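Local coordinates for S.cerevisiae chromosome XVI reading frame ORF YPL253c (Saccharomyces cerevisiae, PDB 2O0A), which pairs with the minus-end-directed kinesin Kar3, recruits it to microtubules and the spindle pole body, and carries a motor-like domain lacking a nucleotide-binding site, at residues R27-V32 with R63-L68; H57-N62 with T281-V286. All blocks are in the same frame, centred on the assembly; numbering follows the deposited sequence.

Both contacts lie on the same side of this motor homology domain, their centres 12 Å apart. Strand 27-32 comes first in the chain, then strand 58-60 and, directly after it, strand 63-66; helix 276-289 follows more than 200 residues later, so the segments of the two contacts alternate. Contact 1 is a parallel strand pair at one edge of the central mixed sheet. Contact 2 sets the last strand of the small three-stranded antiparallel sheet against the C-terminal helix. Asn-62 joins them, its OD1 probably taking a hydrogen bond from Cys-28 N at 2.7 Å. Early chain and C-terminal helix are thus tied together within a kinesin-like fold that has no nucleotide site.

Contact 1. Residues R27-V32 with R63-L68; sequences RCYAYV and RVIPHL
Tyr-31 and His-67 each hold CG anti to the backbone N (chi1 -167° and -168°), and this brings the two rings together, obliquely, with centroids 4.9 Å apart. Ile-65 has its CG2 anti to N as well, so that this methyl lies 3.6 Å from Tyr-31 CD1, while CG1 swings beside the backbone N and carries CD1 back to the Tyr-29 ring, 4.1 Å from its CD1. Tyr-29 turns the other way from Tyr-31, CG anti to its carbonyl carbon, and the CD1-CE1 side of its ring rests on Arg-63 CB. The Arg-63 chain then bends at chi3 and leaves, its NE in a salt bridge with Glu-16. Beneath all this run two neighbouring parallel strands of the central sheet of the kinesin motor fold, 27-32 and 63-66, their axes 4.7 Å apart. The backbone bonds alternate as parallel pairing requires: Ala-30 N gives to Arg-63 O, Ile-65 N to Ala-30 O at 2.7 Å, and Val-32 N to Ile-65 O, the last two lying nearly along the C=O axis of the acceptor. Beyond Pro-66, which cannot donate, His-67 N carries the pattern on to Val-32 O (2.9 Å), and water 1 gives that oxygen a second bond while accepting from Leu-68 N. Tyr-29, Tyr-31 and Ile-65 share one face of the sheet; on the other, Val-64 offers CG2 to Ala-30 CB and CG1 to Val-32 CG2, both at 4.1 Å. Helix 72-89 meets the first face, with Phe-75 against the Tyr-31 ring. The Tyr-31 hydroxyl is hydrogen-bonded to Val-70 O, just past the second segment; Tyr-31 OH also lies 3.3 Å from His-67 ND1.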
loop_
_atom_site.group_PDB
_atom_site.type_symbol
_atom_site.label_atom_id
_atom_site.label_comp_id
_atom_site.label_asym_id
_atom_site.label_seq_id
_atom_site.Cartn_x
_atom_site.Cartn_y
_atom_site.Cartn_z
ATOM N N ARG A 27 3.378 -10.470 0.622
ATOM C CA ARG A 27 4.314 -9.348 0.679
ATOM C C ARG A 27 4.044 -8.459 1.881
ATOM O O ARG A 27 2.916 -8.004 2.099
ATOM C CB ARG A 27 4.217 -8.518 -0.604
ATOM C CG ARG A 27 4.894 -9.141 -1.785
ATOM C CD ARG A 27 4.534 -8.413 -3.073
ATOM N NE ARG A 27 5.216 -9.033 -4.206
ATOM C CZ ARG A 27 4.781 -10.118 -4.841
ATOM N NH1 ARG A 27 3.672 -10.734 -4.449
ATOM N NH2 ARG A 27 5.467 -10.600 -5.863
ATOM N N CYS A 28 5.096 -8.232 2.671
ATOM C CA CYS A 28 5.029 -7.367 3.851
ATOM C C CYS A 28 6.374 -6.676 4.024
ATOM O O CYS A 28 7.412 -7.314 4.240
ATOM C CB CYS A 28 4.637 -8.166 5.086
ATOM S SG CYS A 28 4.319 -7.159 6.543
ATOM N N TYR A 29 6.354 -5.356 3.863
ATOM C CA TYR A 29 7.553 -4.545 3.878
ATOM C C TYR A 29 7.484 -3.559 5.013
ATOM O O TYR A 29 6.413 -3.045 5.292
ATOM C CB TYR A 29 7.639 -3.775 2.561
ATOM C CG TYR A 29 8.016 -4.660 1.390
ATOM C CD1 TYR A 29 9.296 -4.595 0.863
ATOM C CD2 TYR A 29 7.092 -5.553 0.808
ATOM C CE1 TYR A 29 9.669 -5.394 -0.217
ATOM C CE2 TYR A 29 7.459 -6.357 -0.274
ATOM C CZ TYR A 29 8.738 -6.266 -0.769
ATOM O OH TYR A 29 9.119 -7.051 -1.841
ATOM N N ALA A 30 8.617 -3.305 5.670
ATOM C CA ALA A 30 8.678 -2.281 6.714
ATOM C C ALA A 30 9.403 -1.067 6.171
ATOM O O ALA A 30 10.503 -1.190 5.625
ATOM C CB ALA A 30 9.410 -2.825 7.948
ATOM N N TYR A 31 8.793 0.104 6.305
ATOM C CA TYR A 31 9.383 1.350 5.851
ATOM C C TYR A 31 9.594 2.159 7.125
ATOM O O TYR A 31 8.632 2.609 7.745
ATOM C CB TYR A 31 8.397 2.015 4.889
ATOM C CG TYR A 31 8.897 3.169 4.052
ATOM C CD1 TYR A 31 10.263 3.446 3.898
ATOM C CD2 TYR A 31 7.991 3.958 3.351
ATOM C CE1 TYR A 31 10.692 4.509 3.103
ATOM C CE2 TYR A 31 8.404 5.000 2.555
ATOM C CZ TYR A 31 9.753 5.274 2.425
ATOM O OH TYR A 31 10.117 6.341 1.634
ATOM N N VAL A 32 10.848 2.331 7.522
ATOM C CA VAL A 32 11.129 2.681 8.920
ATOM C C VAL A 32 11.867 4.000 9.071
ATOM O O VAL A 32 12.742 4.317 8.256
ATOM C CB VAL A 32 11.915 1.544 9.647
ATOM C CG1 VAL A 32 11.187 0.201 9.553
ATOM C CG2 VAL A 32 13.356 1.443 9.144
ATOM N N ARG A 63 11.513 -6.923 2.966
ATOM C CA ARG A 63 12.609 -5.969 3.035
ATOM C C ARG A 63 12.268 -4.921 4.091
ATOM O O ARG A 63 11.095 -4.574 4.268
ATOM C CB ARG A 63 12.846 -5.325 1.662
ATOM C CG ARG A 63 13.973 -4.309 1.620
ATOM C CD ARG A 63 14.537 -4.149 0.229
ATOM N NE ARG A 63 15.325 -5.298 -0.243
ATOM C CZ ARG A 63 16.585 -5.548 0.111
ATOM N NH1 ARG A 63 17.224 -4.753 0.962
ATOM N NH2 ARG A 63 17.213 -6.604 -0.396
ATOM N N VAL A 64 13.297 -4.452 4.792
ATOM C CA VAL A 64 13.228 -3.324 5.727
ATOM C C VAL A 64 13.908 -2.146 5.050
ATOM O O VAL A 64 15.082 -2.196 4.669
ATOM C CB VAL A 64 13.889 -3.670 7.090
ATOM C CG1 VAL A 64 13.988 -2.424 7.972
ATOM C CG2 VAL A 64 13.078 -4.756 7.763
ATOM N N ILE A 65 13.136 -1.087 4.854
ATOM C CA ILE A 65 13.544 0.033 4.034
ATOM C C ILE A 65 13.749 1.270 4.893
ATOM O O ILE A 65 12.813 1.727 5.532
ATOM C CB ILE A 65 12.440 0.327 2.963
ATOM C CG1 ILE A 65 12.228 -0.890 2.059
ATOM C CG2 ILE A 65 12.792 1.548 2.144
ATOM C CD1 ILE A 65 10.892 -0.861 1.300
ATOM N N PRO A 66 14.967 1.834 4.892
ATOM C CA PRO A 66 15.216 3.018 5.715
ATOM C C PRO A 66 14.779 4.322 5.044
ATOM O O PRO A 66 15.321 4.702 4.003
ATOM C CB PRO A 66 16.738 2.985 5.913
ATOM C CG PRO A 66 17.253 2.298 4.685
ATOM C CD PRO A 66 16.168 1.403 4.153
ATOM N N HIS A 67 13.818 5.003 5.657
ATOM C CA HIS A 67 13.306 6.269 5.145
ATOM C C HIS A 67 14.360 7.394 5.049
ATOM O O HIS A 67 14.265 8.253 4.187
ATOM C CB HIS A 67 12.104 6.730 5.976
ATOM C CG HIS A 67 11.339 7.864 5.365
ATOM N ND1 HIS A 67 10.172 7.677 4.655
ATOM C CD2 HIS A 67 11.556 9.202 5.384
ATOM C CE1 HIS A 67 9.718 8.845 4.243
ATOM N NE2 HIS A 67 10.540 9.787 4.669
ATOM N N LEU A 68 15.375 7.389 5.913
ATOM C CA LEU A 68 16.415 8.413 5.792
ATOM C C LEU A 68 17.250 8.217 4.533
ATOM O O LEU A 68 17.906 9.149 4.073
ATOM C CB LEU A 68 17.316 8.466 7.032
ATOM C CG LEU A 68 18.065 7.196 7.431
ATOM C CD1 LEU A 68 19.321 6.994 6.588
ATOM C CD2 LEU A 68 18.414 7.249 8.922
HETATM O O HOH W 1 15.066 6.524 8.680
#

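Contact 2. Residues H57-N62 with T281-V286; sequences HVYKFN and TISEEV
One face of the His-57 ring has the Tyr-59 OH over its centre, 3.6 Å above the plane, and His-57 CD2 in turn sits over one Tyr-59 face, 3.4 Å above the plane and displaced from the centre toward the rim. Water 2 lies at the edge of the imidazole, in plane, and water 3 at the edge of the Tyr-59 ring. This is the seam where the outer strand 58-60 of the small antiparallel sheet meets the C-terminal helix 276-289 of the motor-like fold; the axes of 58-60 and of helix residues 281-286 come within 8.4 Å, at 53°. Its one direct hydrogen bond is the His-carboxylate pair: His-57 NE2 donates to the syn lone pair of Glu-284 OE1 at 3.1 Å, somewhat bent at 144°, with ring and carboxylate planes 47° apart. The Glu-284 chain, extended beyond CG, brings OE1 across from the helix; the negative charge may favour a protonated imidazole. Water does much of the remaining joining. Water 2 donates to Val-58 O and, weakly, to OE1; water 3 links Tyr-59 OH with Thr-281 OG1. Deeper in, Phe-61 brings CE1 to 3.4 Å from Ser-283 CB. Ser-283 OG, held between its backbone N and carbonyl carbon, is bonded to Leu-280 O and also accepts from water 4 (2.7 Å), whose second proton goes to Lys-60 O at 2.8 Å.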
loop_
_atom_site.group_PDB
_atom_site.type_symbol
_atom_site.label_atom_id
_atom_site.label_comp_id
_atom_site.label_asym_id
_atom_site.label_seq_id
_atom_site.Cartn_x
_atom_site.Cartn_y
_atom_site.Cartn_z
ATOM N N HIS A 57 12.758 -10.798 20.427
ATOM C CA HIS A 57 11.829 -11.278 19.394
ATOM C C HIS A 57 12.244 -10.815 17.999
ATOM O O HIS A 57 12.511 -9.632 17.791
ATOM C CB HIS A 57 10.392 -10.833 19.671
ATOM C CG HIS A 57 9.369 -11.601 18.893
ATOM N ND1 HIS A 57 8.332 -12.278 19.495
ATOM C CD2 HIS A 57 9.227 -11.806 17.560
ATOM C CE1 HIS A 57 7.595 -12.866 18.568
ATOM N NE2 HIS A 57 8.117 -12.594 17.386
ATOM N N VAL A 58 12.269 -11.760 17.061
ATOM C CA VAL A 58 12.650 -11.512 15.664
ATOM C C VAL A 58 11.430 -11.309 14.757
ATOM O O VAL A 58 10.546 -12.181 14.673
ATOM C CB VAL A 58 13.534 -12.675 15.109
ATOM C CG1 VAL A 58 13.906 -12.440 13.673
ATOM C CG2 VAL A 58 14.798 -12.835 15.961
ATOM N N TYR A 59 11.399 -10.154 14.084
ATOM C CA TYR A 59 10.358 -9.831 13.108
ATOM C C TYR A 59 10.980 -9.674 11.727
ATOM O O TYR A 59 11.787 -8.785 11.507
ATOM C CB TYR A 59 9.616 -8.552 13.504
ATOM C CG TYR A 59 8.905 -8.656 14.830
ATOM C CD1 TYR A 59 7.644 -9.222 14.912
ATOM C CD2 TYR A 59 9.510 -8.191 16.008
ATOM C CE1 TYR A 59 6.983 -9.318 16.130
ATOM C CE2 TYR A 59 8.859 -8.288 17.230
ATOM C CZ TYR A 59 7.602 -8.861 17.277
ATOM O OH TYR A 59 6.939 -8.960 18.471
ATOM N N LYS A 60 10.594 -10.558 10.817
ATOM C CA LYS A 60 11.114 -10.539 9.452
ATOM C C LYS A 60 10.125 -9.886 8.486
ATOM O O LYS A 60 8.908 -9.883 8.722
ATOM C CB LYS A 60 11.453 -11.956 8.983
ATOM C CG LYS A 60 12.509 -12.629 9.843
ATOM C CD LYS A 60 13.062 -13.862 9.170
ATOM C CE LYS A 60 13.335 -14.950 10.190
ATOM N NZ LYS A 60 13.447 -16.288 9.547
ATOM N N PHE A 61 10.680 -9.347 7.402
ATOM C CA PHE A 61 9.911 -8.682 6.358
ATOM C C PHE A 61 10.559 -9.040 5.036
ATOM O O PHE A 61 11.730 -9.436 4.993
ATOM C CB PHE A 61 9.988 -7.172 6.542
ATOM C CG PHE A 61 9.291 -6.675 7.782
ATOM C CD1 PHE A 61 7.980 -6.230 7.717
ATOM C CD2 PHE A 61 9.952 -6.661 9.006
ATOM C CE1 PHE A 61 7.328 -5.786 8.853
ATOM C CE2 PHE A 61 9.306 -6.217 10.160
ATOM C CZ PHE A 61 7.993 -5.773 10.078
ATOM N N ASN A 62 9.826 -8.884 3.937
ATOM C CA ASN A 62 10.470 -9.093 2.650
ATOM C C ASN A 62 11.665 -8.153 2.487
ATOM O O ASN A 62 12.720 -8.543 1.958
ATOM C CB ASN A 62 9.455 -8.966 1.510
ATOM C CG ASN A 62 8.370 -10.024 1.597
ATOM O OD1 ASN A 62 7.229 -9.716 1.874
ATOM N ND2 ASN A 62 8.747 -11.288 1.427
ATOM N N THR A 281 3.787 -7.052 15.766
ATOM C CA THR A 281 2.915 -8.215 15.939
ATOM C C THR A 281 2.008 -8.462 14.725
ATOM O O THR A 281 1.859 -9.590 14.258
ATOM C CB THR A 281 2.096 -8.095 17.237
ATOM O OG1 THR A 281 3.004 -8.095 18.341
ATOM C CG2 THR A 281 1.103 -9.265 17.378
ATOM N N ILE A 282 1.426 -7.394 14.203
ATOM C CA ILE A 282 0.545 -7.493 13.044
ATOM C C ILE A 282 1.309 -7.982 11.824
ATOM O O ILE A 282 0.803 -8.814 11.071
ATOM C CB ILE A 282 -0.185 -6.165 12.796
ATOM C CG1 ILE A 282 -1.113 -5.897 13.986
ATOM C CG2 ILE A 282 -0.984 -6.210 11.481
ATOM C CD1 ILE A 282 -1.775 -4.557 14.001
ATOM N N SER A 283 2.542 -7.507 11.677
ATOM C CA SER A 283 3.392 -7.930 10.566
ATOM C C SER A 283 3.579 -9.447 10.567
ATOM O O SER A 283 3.637 -10.073 9.505
ATOM C CB SER A 283 4.734 -7.183 10.577
ATOM O OG SER A 283 5.639 -7.712 11.538
ATOM N N GLU A 284 3.660 -10.049 11.754
ATOM C CA GLU A 284 3.764 -11.515 11.821
ATOM C C GLU A 284 2.477 -12.245 11.397
ATOM O O GLU A 284 2.538 -13.272 10.719
ATOM C CB GLU A 284 4.234 -11.987 13.206
ATOM C CG GLU A 284 4.803 -13.404 13.187
ATOM C CD GLU A 284 5.325 -13.874 14.534
ATOM O OE1 GLU A 284 5.948 -13.069 15.259
ATOM O OE2 GLU A 284 5.124 -15.063 14.860
ATOM N N GLU A 285 1.325 -11.708 11.777
ATOM C CA GLU A 285 0.038 -12.262 11.374
ATOM C C GLU A 285 -0.194 -12.157 9.865
ATOM O O GLU A 285 -0.719 -13.075 9.241
ATOM C CB GLU A 285 -1.089 -11.543 12.093
ATOM C CG GLU A 285 -1.090 -11.685 13.603
ATOM C CD GLU A 285 -2.252 -10.948 14.187
ATOM O OE1 GLU A 285 -2.208 -9.695 14.195
ATOM O OE2 GLU A 285 -3.228 -11.610 14.608
ATOM N N VAL A 286 0.194 -11.021 9.289
ATOM C CA VAL A 286 0.076 -10.830 7.848
ATOM C C VAL A 286 0.811 -11.930 7.083
ATOM O O VAL A 286 0.276 -12.487 6.118
ATOM C CB VAL A 286 0.604 -9.432 7.422
ATOM C CG1 VAL A 286 0.852 -9.359 5.898
ATOM C CG2 VAL A 286 -0.356 -8.348 7.874
HETATM O O HOH W 2 8.170 -12.911 13.835
HETATM O O HOH W 3 4.442 -10.247 18.596
HETATM O O HOH W 4 7.200 -9.843 10.930
#